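Local coordinates for protein glutathione S-transferase (Ceriporiopsis subvermispora, PDB 6J3E) that binds glutathione and, as a glutathione S-transferase, probably catalyses attack of its thiol group on electrophilic compounds, at residues I5-P11 with Y38-E44; P22-K26 with G213-W217; L111-F115 with S205-I211; F119-I123 with G181-I185. All coordinates share one frame; numbering follows the deposited sequence.

Contact 1 (I5-P11 with Y38-E44); sequences IQFYDIP and YKTIWVE
The indole of Trp42 has Thr40 CG2 on one face, set toward the rim, while the peptide between Ile10 and Pro11 comes up at its edge, with Pro11 N 3.4 Å from Trp42 CE3. Asp9 runs alongside, its carboxylate turned 24° from the indole plane and Asp9 OD2 3.5 Å from Trp42 CZ3. One face of the Tyr8 ring carries Ile41, whose CD1 closes to 3.4 Å from Tyr8 CE2, and Val43 CG2 meets that ring at its edge. Thr40 OG1 lies at the edge of the Phe7 ring; Tyr38 approaches that ring obliquely, its CE2 3.8 Å from Phe7 CD2.

With CG opposite its own backbone N (chi1 -162°), the Asp9 carboxylate can accept from Ile10 N at OD1 over 2.7 Å; Thr24 OG1 bonds the same oxygen and Arg28 forms a salt bridge with OD2. Replacing Asp9 with an alanine is likely to leave Arg28 without this carboxylate partner, cost Thr24 a hydrogen bond and open a gap beside the indole.

The backbones pair as parallel strands, Val43 N donating to Asp9 O at 2.7 Å and Asp9 N to Ile41 O at 3.0 Å. These are the two strands of a beta-alpha-beta unit in the thioredoxin-like domain. Helix 22-34 packs against Phe7 and Tyr38, helix 48-55 against Tyr8 and Val43 on the other face of the sheet, and strand 73-76 continues the sheet beyond strand 5-9.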
loop_
_atom_site.group_PDB
_atom_site.type_symbol
_atom_site.label_atom_id
_atom_site.label_comp_id
_atom_site.label_asym_id
_atom_site.label_seq_id
_atom_site.Cartn_x
_atom_site.Cartn_y
_atom_site.Cartn_z
ATOM N N ILE A 5 21.680 2.451 24.051
ATOM C CA ILE A 5 21.093 1.560 23.050
ATOM C C ILE A 5 22.183 0.946 22.188
ATOM O O ILE A 5 23.065 1.642 21.674
ATOM C CB ILE A 5 20.098 2.316 22.165
ATOM C CG1 ILE A 5 18.893 2.750 22.972
ATOM C CG2 ILE A 5 19.606 1.419 21.016
ATOM C CD1 ILE A 5 17.852 1.673 23.044
ATOM N N GLN A 6 22.107 -0.361 21.999
ATOM C CA GLN A 6 22.976 -1.043 21.065
ATOM C C GLN A 6 22.231 -1.221 19.746
ATOM O O GLN A 6 21.076 -1.665 19.730
ATOM C CB GLN A 6 23.427 -2.375 21.651
ATOM C CG GLN A 6 24.115 -2.195 22.985
ATOM C CD GLN A 6 24.971 -3.378 23.341
ATOM O OE1 GLN A 6 26.201 -3.275 23.401
ATOM N NE2 GLN A 6 24.330 -4.527 23.564
ATOM N N PHE A 7 22.881 -0.840 18.649
ATOM C CA PHE A 7 22.256 -0.768 17.330
ATOM C C PHE A 7 23.102 -1.576 16.367
ATOM O O PHE A 7 24.239 -1.198 16.078
ATOM C CB PHE A 7 22.141 0.681 16.859
ATOM C CG PHE A 7 21.775 0.833 15.405
ATOM C CD1 PHE A 7 20.681 0.177 14.872
ATOM C CD2 PHE A 7 22.502 1.685 14.582
ATOM C CE1 PHE A 7 20.337 0.348 13.534
ATOM C CE2 PHE A 7 22.164 1.857 13.253
ATOM C CZ PHE A 7 21.078 1.191 12.728
ATOM N N TYR A 8 22.550 -2.670 15.859
ATOM C CA TYR A 8 23.302 -3.592 15.020
ATOM C C TYR A 8 23.065 -3.269 13.552
ATOM O O TYR A 8 21.920 -3.109 13.115
ATOM C CB TYR A 8 22.926 -5.037 15.346
ATOM C CG TYR A 8 23.244 -5.382 16.796
ATOM C CD1 TYR A 8 22.400 -4.983 17.837
ATOM C CD2 TYR A 8 24.396 -6.087 17.132
ATOM C CE1 TYR A 8 22.698 -5.280 19.171
ATOM C CE2 TYR A 8 24.693 -6.394 18.460
ATOM C CZ TYR A 8 23.844 -5.989 19.471
ATOM O OH TYR A 8 24.146 -6.293 20.776
ATOM N N ASP A 9 24.158 -3.187 12.802
ATOM C CA ASP A 9 24.174 -2.662 11.447
ATOM C C ASP A 9 25.198 -3.466 10.657
ATOM O O ASP A 9 26.063 -4.128 11.231
ATOM C CB ASP A 9 24.505 -1.156 11.470
ATOM C CG ASP A 9 24.126 -0.421 10.186
ATOM O OD1 ASP A 9 23.718 -1.052 9.185
ATOM O OD2 ASP A 9 24.284 0.814 10.181
ATOM N N ILE A 10 25.069 -3.416 9.335
ATOM C CA ILE A 10 25.910 -4.161 8.401
ATOM C C ILE A 10 26.925 -3.189 7.807
ATOM O O ILE A 10 26.517 -2.227 7.134
ATOM C CB ILE A 10 25.072 -4.797 7.282
ATOM C CG1 ILE A 10 24.050 -5.782 7.843
ATOM C CG2 ILE A 10 25.958 -5.461 6.246
ATOM C CD1 ILE A 10 23.001 -6.226 6.811
ATOM N N PRO A 11 28.225 -3.412 7.983
ATOM C CA PRO A 11 29.212 -2.485 7.414
ATOM C C PRO A 11 29.314 -2.629 5.901
ATOM O O PRO A 11 29.093 -3.701 5.335
ATOM C CB PRO A 11 30.515 -2.908 8.091
ATOM C CG PRO A 11 30.339 -4.403 8.234
ATOM C CD PRO A 11 28.863 -4.607 8.563
ATOM N N TYR A 38 22.933 5.979 20.971
ATOM C CA TYR A 38 23.111 4.557 20.742
ATOM C C TYR A 38 24.546 4.291 20.343
ATOM O O TYR A 38 25.279 5.196 19.941
ATOM C CB TYR A 38 22.176 4.043 19.653
ATOM C CG TYR A 38 22.338 4.794 18.358
ATOM C CD1 TYR A 38 21.651 5.980 18.136
ATOM C CD2 TYR A 38 23.176 4.326 17.358
ATOM C CE1 TYR A 38 21.788 6.665 16.964
ATOM C CE2 TYR A 38 23.315 5.007 16.179
ATOM C CZ TYR A 38 22.614 6.180 15.994
ATOM O OH TYR A 38 22.726 6.877 14.829
ATOM N N LYS A 39 24.921 3.027 20.443
ATOM C CA LYS A 39 26.208 2.541 19.984
ATOM C C LYS A 39 25.974 1.587 18.818
ATOM O O LYS A 39 25.064 0.749 18.868
ATOM C CB LYS A 39 26.931 1.844 21.141
ATOM C CG LYS A 39 28.234 1.156 20.778
ATOM C CD LYS A 39 28.786 0.353 21.963
ATOM C CE LYS A 39 27.687 -0.386 22.715
ATOM N NZ LYS A 39 28.032 -1.819 22.913
ATOM N N THR A 40 26.781 1.710 17.771
ATOM C CA THR A 40 26.633 0.837 16.617
ATOM C C THR A 40 27.532 -0.386 16.748
ATOM O O THR A 40 28.713 -0.264 17.075
ATOM C CB THR A 40 26.946 1.570 15.315
ATOM O OG1 THR A 40 25.968 2.593 15.107
ATOM C CG2 THR A 40 26.887 0.577 14.141
ATOM N N ILE A 41 26.966 -1.560 16.476
ATOM C CA ILE A 41 27.690 -2.825 16.457
ATOM C C ILE A 41 27.623 -3.388 15.035
ATOM O O ILE A 41 26.536 -3.729 14.549
ATOM C CB ILE A 41 27.113 -3.824 17.468
ATOM C CG1 ILE A 41 27.160 -3.238 18.876
ATOM C CG2 ILE A 41 27.877 -5.105 17.386
ATOM C CD1 ILE A 41 26.860 -4.214 19.978
ATOM N N TRP A 42 28.785 -3.513 14.385
ATOM C CA TRP A 42 28.869 -3.868 12.970
ATOM C C TRP A 42 28.899 -5.383 12.805
ATOM O O TRP A 42 29.777 -6.056 13.355
ATOM C CB TRP A 42 30.101 -3.218 12.337
ATOM C CG TRP A 42 30.011 -1.697 12.384
ATOM C CD1 TRP A 42 30.645 -0.853 13.262
ATOM C CD2 TRP A 42 29.190 -0.863 11.557
ATOM N NE1 TRP A 42 30.288 0.453 13.007
ATOM C CE2 TRP A 42 29.398 0.471 11.965
ATOM C CE3 TRP A 42 28.309 -1.115 10.503
ATOM C CZ2 TRP A 42 28.759 1.541 11.356
ATOM C CZ3 TRP A 42 27.686 -0.049 9.889
ATOM C CH2 TRP A 42 27.912 1.260 10.316
ATOM N N VAL A 43 27.951 -5.915 12.032
ATOM C CA VAL A 43 27.769 -7.355 11.895
ATOM C C VAL A 43 27.775 -7.734 10.421
ATOM O O VAL A 43 27.022 -7.167 9.621
ATOM C CB VAL A 43 26.470 -7.825 12.576
ATOM C CG1 VAL A 43 26.228 -9.309 12.295
ATOM C CG2 VAL A 43 26.543 -7.551 14.084
ATOM N N GLU A 44 28.620 -8.696 10.062
ATOM C CA GLU A 44 28.659 -9.163 8.686
ATOM C C GLU A 44 27.424 -10.001 8.392
ATOM O O GLU A 44 26.859 -10.650 9.279
ATOM C CB GLU A 44 29.927 -9.977 8.424
ATOM C CG GLU A 44 31.230 -9.197 8.558
ATOM C CD GLU A 44 31.421 -8.133 7.481
ATOM O OE1 GLU A 44 30.760 -8.212 6.422
ATOM O OE2 GLU A 44 32.237 -7.207 7.701
HETATM O O HOH W 1 30.231 -6.166 4.645
#

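Contact 2 (P22-K26 with G213-W217). With EDO (1,2-ethanediol), chain D.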
loop_
_atom_site.group_PDB
_atom_site.type_symbol
_atom_site.label_atom_id
_atom_site.label_comp_id
_atom_site.label_asym_id
_atom_site.label_seq_id
_atom_site.Cartn_x
_atom_site.Cartn_y
_atom_site.Cartn_z
ATOM N N PRO A 22 19.517 -0.033 3.368
ATOM C CA PRO A 22 18.238 0.679 3.406
ATOM C C PRO A 22 17.450 0.361 4.660
ATOM O O PRO A 22 16.877 1.272 5.280
ATOM C CB PRO A 22 17.537 0.199 2.121
ATOM C CG PRO A 22 18.122 -1.134 1.845
ATOM C CD PRO A 22 19.541 -1.088 2.336
ATOM N N ASN A 23 17.424 -0.912 5.065
ATOM C CA ASN A 23 16.660 -1.300 6.245
ATOM C C ASN A 23 17.242 -0.684 7.508
ATOM O O ASN A 23 16.495 -0.204 8.369
ATOM C CB ASN A 23 16.616 -2.824 6.364
ATOM C CG ASN A 23 16.108 -3.480 5.104
ATOM O OD1 ASN A 23 16.888 -3.877 4.245
ATOM N ND2 ASN A 23 14.796 -3.581 4.977
ATOM N N THR A 24 18.566 -0.681 7.651
ATOM C CA THR A 24 19.116 -0.139 8.890
ATOM C C THR A 24 19.105 1.386 8.902
ATOM O O THR A 24 19.020 1.988 9.976
ATOM C CB THR A 24 20.538 -0.653 9.134
ATOM O OG1 THR A 24 21.427 -0.128 8.139
ATOM C CG2 THR A 24 20.569 -2.182 9.089
ATOM N N TRP A 25 19.182 2.035 7.746
ATOM C CA TRP A 25 19.129 3.488 7.775
ATOM C C TRP A 25 17.764 3.981 8.228
ATOM O O TRP A 25 17.666 5.039 8.868
ATOM C CB TRP A 25 19.465 4.069 6.416
ATOM C CG TRP A 25 20.863 4.547 6.312
ATOM C CD1 TRP A 25 21.881 3.953 5.628
ATOM C CD2 TRP A 25 21.408 5.734 6.897
ATOM N NE1 TRP A 25 23.034 4.696 5.754
ATOM C CE2 TRP A 25 22.768 5.798 6.523
ATOM C CE3 TRP A 25 20.880 6.749 7.706
ATOM C CZ2 TRP A 25 23.608 6.831 6.927
ATOM C CZ3 TRP A 25 21.716 7.781 8.109
ATOM C CH2 TRP A 25 23.068 7.809 7.722
ATOM N N LYS A 26 16.703 3.233 7.916
ATOM C CA LYS A 26 15.402 3.570 8.474
ATOM C C LYS A 26 15.519 3.701 9.984
ATOM O O LYS A 26 15.089 4.701 10.568
ATOM C CB LYS A 26 14.360 2.518 8.088
ATOM C CG LYS A 26 13.952 2.540 6.615
ATOM C CD LYS A 26 12.763 1.611 6.333
ATOM C CE LYS A 26 13.226 0.281 5.821
ATOM N NZ LYS A 26 12.292 -0.834 6.061
ATOM N N GLY A 213 15.234 6.373 3.942
ATOM C CA GLY A 213 16.028 5.178 4.160
ATOM C C GLY A 213 16.436 4.531 2.851
ATOM O O GLY A 213 17.622 4.271 2.605
ATOM N N TRP A 214 15.460 4.282 1.979
ATOM C CA TRP A 214 15.787 3.573 0.757
ATOM C C TRP A 214 16.481 4.493 -0.236
ATOM O O TRP A 214 17.346 4.035 -0.989
ATOM C CB TRP A 214 14.523 2.937 0.167
ATOM C CG TRP A 214 14.030 1.791 0.996
ATOM C CD1 TRP A 214 13.271 1.868 2.141
ATOM C CD2 TRP A 214 14.278 0.395 0.776
ATOM N NE1 TRP A 214 13.039 0.607 2.643
ATOM C CE2 TRP A 214 13.644 -0.316 1.828
ATOM C CE3 TRP A 214 14.976 -0.324 -0.197
ATOM C CZ2 TRP A 214 13.689 -1.715 1.925
ATOM C CZ3 TRP A 214 15.017 -1.708 -0.101
ATOM C CH2 TRP A 214 14.377 -2.390 0.956
ATOM N N VAL A 215 16.154 5.788 -0.225
ATOM C CA VAL A 215 16.770 6.699 -1.181
ATOM C C VAL A 215 18.233 6.924 -0.833
ATOM O O VAL A 215 19.091 6.951 -1.723
ATOM C CB VAL A 215 15.988 8.024 -1.260
ATOM C CG1 VAL A 215 16.746 9.047 -2.097
ATOM C CG2 VAL A 215 14.648 7.775 -1.876
ATOM N N ILE A 216 18.553 7.049 0.459
ATOM C CA ILE A 216 19.951 7.257 0.840
ATOM C C ILE A 216 20.783 6.029 0.489
ATOM O O ILE A 216 21.975 6.141 0.169
ATOM C CB ILE A 216 20.076 7.641 2.332
ATOM C CG1 ILE A 216 21.367 8.410 2.564
ATOM C CG2 ILE A 216 20.065 6.425 3.257
ATOM C CD1 ILE A 216 21.488 9.631 1.711
ATOM N N TRP A 217 20.162 4.846 0.509
ATOM C CA TRP A 217 20.813 3.631 0.026
ATOM C C TRP A 217 21.195 3.774 -1.436
ATOM O O TRP A 217 22.315 3.439 -1.841
ATOM C CB TRP A 217 19.870 2.437 0.229
ATOM C CG TRP A 217 20.317 1.106 -0.321
ATOM C CD1 TRP A 217 21.574 0.555 -0.259
ATOM C CD2 TRP A 217 19.499 0.154 -1.017
ATOM N NE1 TRP A 217 21.575 -0.678 -0.851
ATOM C CE2 TRP A 217 20.319 -0.952 -1.326
ATOM C CE3 TRP A 217 18.146 0.120 -1.391
ATOM C CZ2 TRP A 217 19.835 -2.073 -1.992
ATOM C CZ3 TRP A 217 17.670 -0.986 -2.062
ATOM C CH2 TRP A 217 18.511 -2.075 -2.350
HETATM C C1 EDO D . 14.000 -5.330 8.699
HETATM O O1 EDO D . 14.409 -6.060 7.531
HETATM C C2 EDO D . 12.994 -4.263 8.292
HETATM O O2 EDO D . 13.700 -3.081 7.916
#
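Gly213 opens the run close to Lys26, its CA 4.2 Å from Lys26 CG; a side-chain carbon on it would collide with that methylene. On Trp214, Pro22 CB sits over the six-membered ring, 3.6 Å from the ring centroid, a CH-pi contact. Lys26 CE comes obliquely to within 3.2 Å of Trp214 NE1 on the pyrrole part, and Asn23 ND2 likewise approaches CZ2 on the six-membered ring. A serine in place of this tryptophan would probably deprive Pro22 of one aromatic platform and leave the aliphatic part of Lys26 freer to turn. Ile216 lays CG2 over one face of Trp25, 3.8 Å from the centroid of the five-membered ring. Trp217, its CG anti to the backbone N (chi1 175°), offers a face to Pro22 as well, with Pro22 CD 3.5 Å from the five-membered ring centroid and 8° off the normal.

No hydrogen bond crosses between the helices; CH-pi and apolar packing join the thioredoxin-like and all-helical domains. Asn23 ND2 and Lys26 NZ, which also bonds Ser86, both bind O2 of a 1,2-ethanediol at 3.2 Å, probably a crystallisation additive. An apolar interface leaves the polar ends of these two glutathione-binding residues directed at the pocket.

Contact 3 (L111-F115 with S205-I211)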
loop_
_atom_site.group_PDB
_atom_site.type_symbol
_atom_site.label_atom_id
_atom_site.label_comp_id
_atom_site.label_asym_id
_atom_site.label_seq_id
_atom_site.Cartn_x
_atom_site.Cartn_y
_atom_site.Cartn_z
ATOM N N LEU A 111 -2.603 2.761 8.998
ATOM C CA LEU A 111 -2.288 3.338 7.697
ATOM C C LEU A 111 -0.803 3.245 7.387
ATOM O O LEU A 111 -0.423 3.024 6.225
ATOM C CB LEU A 111 -2.749 4.789 7.642
ATOM C CG LEU A 111 -4.236 4.912 7.363
ATOM C CD1 LEU A 111 -4.711 6.350 7.579
ATOM C CD2 LEU A 111 -4.503 4.479 5.945
ATOM N N HIS A 112 0.053 3.413 8.405
ATOM C CA HIS A 112 1.490 3.215 8.209
ATOM C C HIS A 112 1.788 1.786 7.786
ATOM O O HIS A 112 2.559 1.549 6.846
ATOM C CB HIS A 112 2.264 3.550 9.483
ATOM C CG HIS A 112 2.847 4.932 9.496
ATOM N ND1 HIS A 112 2.176 6.020 10.015
ATOM C CD2 HIS A 112 4.042 5.399 9.060
ATOM C CE1 HIS A 112 2.933 7.098 9.894
ATOM N NE2 HIS A 112 4.073 6.748 9.323
ATOM N N ALA A 113 1.193 0.818 8.480
ATOM C CA ALA A 113 1.435 -0.575 8.120
ATOM C C ALA A 113 0.991 -0.845 6.696
ATOM O O ALA A 113 1.642 -1.609 5.970
ATOM C CB ALA A 113 0.710 -1.511 9.082
ATOM N N ALA A 114 -0.116 -0.220 6.278
ATOM C CA ALA A 114 -0.537 -0.342 4.891
ATOM C C ALA A 114 0.446 0.371 3.971
ATOM O O ALA A 114 0.761 -0.121 2.883
ATOM C CB ALA A 114 -1.945 0.215 4.717
ATOM N N PHE A 115 0.960 1.525 4.392
ATOM C CA PHE A 115 1.931 2.212 3.558
ATOM C C PHE A 115 3.154 1.339 3.339
ATOM O O PHE A 115 3.675 1.253 2.221
ATOM C CB PHE A 115 2.318 3.550 4.189
ATOM C CG PHE A 115 3.593 4.128 3.640
ATOM C CD1 PHE A 115 3.580 4.915 2.494
ATOM C CD2 PHE A 115 4.821 3.876 4.259
ATOM C CE1 PHE A 115 4.760 5.451 1.984
ATOM C CE2 PHE A 115 6.007 4.417 3.748
ATOM C CZ PHE A 115 5.972 5.194 2.608
ATOM N N SER A 205 7.003 11.780 9.940
ATOM C CA SER A 205 6.422 10.512 10.346
ATOM C C SER A 205 7.359 9.397 9.913
ATOM O O SER A 205 8.299 9.618 9.141
ATOM C CB SER A 205 5.041 10.325 9.718
ATOM O OG SER A 205 5.149 10.486 8.317
ATOM N N TYR A 206 7.093 8.179 10.398
ATOM C CA TYR A 206 7.931 7.054 9.974
ATOM C C TYR A 206 7.819 6.804 8.479
ATOM O O TYR A 206 8.742 6.234 7.891
ATOM C CB TYR A 206 7.597 5.766 10.757
ATOM C CG TYR A 206 8.410 4.533 10.342
ATOM C CD1 TYR A 206 9.751 4.388 10.705
ATOM C CD2 TYR A 206 7.834 3.516 9.591
ATOM C CE1 TYR A 206 10.496 3.254 10.317
ATOM C CE2 TYR A 206 8.579 2.384 9.185
ATOM C CZ TYR A 206 9.897 2.260 9.559
ATOM O OH TYR A 206 10.612 1.156 9.146
ATOM N N ALA A 207 6.730 7.253 7.840
ATOM C CA ALA A 207 6.584 7.022 6.402
ATOM C C ALA A 207 7.605 7.831 5.613
ATOM O O ALA A 207 8.140 7.356 4.605
ATOM C CB ALA A 207 5.159 7.343 5.946
ATOM N N ASP A 208 7.878 9.055 6.067
ATOM C CA ASP A 208 8.943 9.870 5.505
ATOM C C ASP A 208 10.291 9.215 5.723
ATOM O O ASP A 208 11.143 9.216 4.828
ATOM C CB ASP A 208 8.940 11.260 6.152
ATOM C CG ASP A 208 7.550 11.856 6.256
ATOM O OD1 ASP A 208 6.809 11.867 5.241
ATOM O OD2 ASP A 208 7.196 12.305 7.370
ATOM N N ILE A 209 10.510 8.687 6.927
ATOM C CA ILE A 209 11.780 8.054 7.247
ATOM C C ILE A 209 11.985 6.848 6.355
ATOM O O ILE A 209 13.096 6.588 5.880
ATOM C CB ILE A 209 11.820 7.687 8.744
ATOM C CG1 ILE A 209 11.729 8.951 9.585
ATOM C CG2 ILE A 209 13.080 6.895 9.091
ATOM C CD1 ILE A 209 11.586 8.702 11.066
ATOM N N THR A 210 10.896 6.125 6.067
ATOM C CA THR A 210 10.983 4.957 5.193
ATOM C C THR A 210 11.551 5.331 3.831
ATOM O O THR A 210 12.403 4.622 3.280
ATOM C CB THR A 210 9.604 4.326 5.028
ATOM O OG1 THR A 210 9.138 3.841 6.293
ATOM C CG2 THR A 210 9.653 3.184 4.037
ATOM N N ILE A 211 11.097 6.449 3.274
ATOM C CA ILE A 211 11.515 6.822 1.931
ATOM C C ILE A 211 12.988 7.213 1.924
ATOM O O ILE A 211 13.771 6.731 1.100
ATOM C CB ILE A 211 10.599 7.937 1.389
ATOM C CG1 ILE A 211 9.151 7.429 1.359
ATOM C CG2 ILE A 211 11.023 8.355 0.014
ATOM C CD1 ILE A 211 8.136 8.468 1.007
#
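His112 extends its side chain from helix 109-136 to the first turn of helix 206-222. CB points toward the partner helix, and beyond it the imidazole divides. On one branch, ND1 is hydrogen-bonded to Thr108 O of its own chain, which helps to set the rotation of the ring; CE1 next to it lies 3.9 Å from Ser205 CB. On the other branch CD2 meets Ala207 N at 3.5 Å. At the tip, NE2 accepts a weak, bent hydrogen bond from Ala207 N, 3.1 Å long with 125° at the hydrogen, the donor lying near the ring plane.

One turn on, Phe115 has its CG anti to the backbone N (chi1 162°), and this brings a ring face over Ala207 CB, 3.9 Å from the ring centroid. Thr210 CB comes in at the ring edge, 3.8 Å from Phe115 CE2, and Ile211 CG1 also lies there, near CZ. Thr210 OG1 is occupied within its helix, donating to Tyr206 O.

Ser205 is the N-cap of helix 206-222, and Asp208 OD2 accepts from Ser205 N at 2.6 Å, the N3-side-chain half of a capping box; the reciprocal pair, Asp208 N and Ser205 OG, is too far apart to bond in this model. The Ser-X-X-Asp sequence matches the N-capping box known at the start of this core helix in glutathione S-transferases; just after the cap, Tyr206 OH bonds Ser86 of the glutathione site.

Contact 4 (F119-I123 with G181-I185); sequences FSEAI and GFGQI
Phe119 O accepts from Ile123 N at 2.8 Å, a helical bond between two residues that both press on Ile185. It closes the turn just where helix 109-136 widens to a pi-type turn at 120-123. Ile123 CG1 lies over one face of the Phe119 ring and at the same time touches Ile185 CD1 at 3.8 Å. That methyl is shared, for Phe119 CD2 reaches it from an oblique direction at 3.7 Å.

Ile123 does most of the reaching. Its CG1 is anti to the carbonyl carbon (chi1 -59°), and the chain then turns CD1 onto the backbone of the opposite helix, 3.3 Å from Gly181 C. The same CD1 stands over one face of Phe182, 4.1 Å from the ring centroid and 20° off the normal, while Ile123 CG2 touches the CE1 and CZ side of the ring. Phe182 also forms edge-to-face pairs with Trp240 and Phe232.

Helices 109-136 and 169-189 belong to the all-helical C-terminal domain of glutathione S-transferases. Their short segments here run at 137° to each other with axes 9.1 Å apart, and the backbones come close at Gly181, whose CA makes a CH···O contact of 3.5 Å with Ala122 O. A beta carbon on Gly181 would run into that oxygen and into Ile123 CD1. Toward the subunit interface, Ala122 CB meets Gln184 OE1 at 4.0 Å, and Phe117 of the second subunit packs on both residues.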
loop_
_atom_site.group_PDB
_atom_site.type_symbol
_atom_site.label_atom_id
_atom_site.label_comp_id
_atom_site.label_asym_id
_atom_site.label_seq_id
_atom_site.Cartn_x
_atom_site.Cartn_y
_atom_site.Cartn_z
ATOM N N PHE A 119 4.603 0.633 -0.257
ATOM C CA PHE A 119 5.962 1.026 -0.582
ATOM C C PHE A 119 6.782 -0.171 -1.046
ATOM O O PHE A 119 7.539 -0.075 -2.019
ATOM C CB PHE A 119 6.599 1.692 0.640
ATOM C CG PHE A 119 8.012 2.136 0.415
ATOM C CD1 PHE A 119 9.069 1.264 0.617
ATOM C CD2 PHE A 119 8.287 3.422 -0.020
ATOM C CE1 PHE A 119 10.381 1.673 0.398
ATOM C CE2 PHE A 119 9.583 3.840 -0.243
ATOM C CZ PHE A 119 10.635 2.969 -0.029
ATOM N N SER A 120 6.671 -1.301 -0.342
ATOM C CA SER A 120 7.405 -2.492 -0.756
ATOM C C SER A 120 6.970 -2.934 -2.140
ATOM O O SER A 120 7.801 -3.293 -2.980
ATOM C CB SER A 120 7.207 -3.625 0.255
ATOM O OG SER A 120 7.988 -3.422 1.425
ATOM N N GLU A 121 5.667 -2.918 -2.399
ATOM C CA GLU A 121 5.191 -3.284 -3.724
ATOM C C GLU A 121 5.664 -2.296 -4.781
ATOM O O GLU A 121 6.062 -2.706 -5.870
ATOM C CB GLU A 121 3.669 -3.382 -3.735
ATOM C CG GLU A 121 3.179 -4.732 -3.271
ATOM C CD GLU A 121 4.000 -5.865 -3.857
ATOM O OE1 GLU A 121 4.023 -5.998 -5.101
ATOM O OE2 GLU A 121 4.625 -6.609 -3.071
ATOM N N ALA A 122 5.634 -0.993 -4.484
ATOM C CA ALA A 122 5.943 -0.014 -5.524
ATOM C C ALA A 122 7.443 0.191 -5.737
ATOM O O ALA A 122 7.865 0.445 -6.868
ATOM C CB ALA A 122 5.294 1.333 -5.209
ATOM N N ILE A 123 8.257 0.105 -4.689
ATOM C CA ILE A 123 9.659 0.520 -4.738
ATOM C C ILE A 123 10.598 -0.674 -4.639
ATOM O O ILE A 123 11.404 -0.919 -5.541
ATOM C CB ILE A 123 9.969 1.555 -3.633
ATOM C CG1 ILE A 123 9.092 2.804 -3.781
ATOM C CG2 ILE A 123 11.428 1.911 -3.616
ATOM C CD1 ILE A 123 8.892 3.237 -5.216
ATOM N N GLY A 181 7.597 3.729 -9.952
ATOM C CA GLY A 181 7.343 3.489 -8.540
ATOM C C GLY A 181 7.375 4.766 -7.722
ATOM O O GLY A 181 6.459 5.051 -6.950
ATOM N N PHE A 182 8.432 5.557 -7.879
ATOM C CA PHE A 182 8.452 6.820 -7.158
ATOM C C PHE A 182 7.388 7.791 -7.664
ATOM O O PHE A 182 6.972 8.669 -6.911
ATOM C CB PHE A 182 9.836 7.445 -7.239
ATOM C CG PHE A 182 10.815 6.804 -6.328
ATOM C CD1 PHE A 182 11.489 5.656 -6.722
ATOM C CD2 PHE A 182 11.042 7.324 -5.054
ATOM C CE1 PHE A 182 12.382 5.047 -5.870
ATOM C CE2 PHE A 182 11.937 6.719 -4.191
ATOM C CZ PHE A 182 12.605 5.583 -4.599
ATOM N N GLY A 183 6.931 7.643 -8.908
ATOM C CA GLY A 183 5.880 8.505 -9.412
ATOM C C GLY A 183 4.560 8.265 -8.716
ATOM O O GLY A 183 3.741 9.180 -8.589
ATOM N N GLN A 184 4.333 7.041 -8.255
ATOM C CA GLN A 184 3.154 6.786 -7.454
ATOM C C GLN A 184 3.291 7.418 -6.082
ATOM O O GLN A 184 2.310 7.918 -5.520
ATOM C CB GLN A 184 2.920 5.292 -7.329
ATOM C CG GLN A 184 2.773 4.612 -8.643
ATOM C CD GLN A 184 2.858 3.122 -8.467
ATOM O OE1 GLN A 184 3.875 2.497 -8.791
ATOM N NE2 GLN A 184 1.794 2.532 -7.926
ATOM N N ILE A 185 4.495 7.407 -5.513
ATOM C CA ILE A 185 4.640 8.059 -4.221
ATOM C C ILE A 185 4.354 9.544 -4.372
ATOM O O ILE A 185 3.597 10.127 -3.584
ATOM C CB ILE A 185 6.030 7.804 -3.616
ATOM C CG1 ILE A 185 6.312 6.306 -3.512
ATOM C CG2 ILE A 185 6.117 8.422 -2.207
ATOM C CD1 ILE A 185 7.518 6.004 -2.617
#

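Overall arrangement
Contact 2 lies at the middle of the chain, about 3 Å from its centre, and touches each of the other three. Toward contact 1, Asp9 OD1 probably bonds Thr24 OG1 at 2.7 Å, tying the sheet to the helix that carries Asn23 and Lys26 of the glutathione site. Contact 3 continues along helix 206-222, where Tyr206 OH packs on Lys26 CD at 3.6 Å. Contact 4 meets contact 2 through Phe119 CE1 and Trp214 CD1, 3.4 Å apart, and meets contact 3 through Ile211. Contacts 3 and 4 share helix 109-136, and both reach the second subunit. Contacts 1 and 4 lie on opposite sides of the chain's centre, their centres about 28 Å apart.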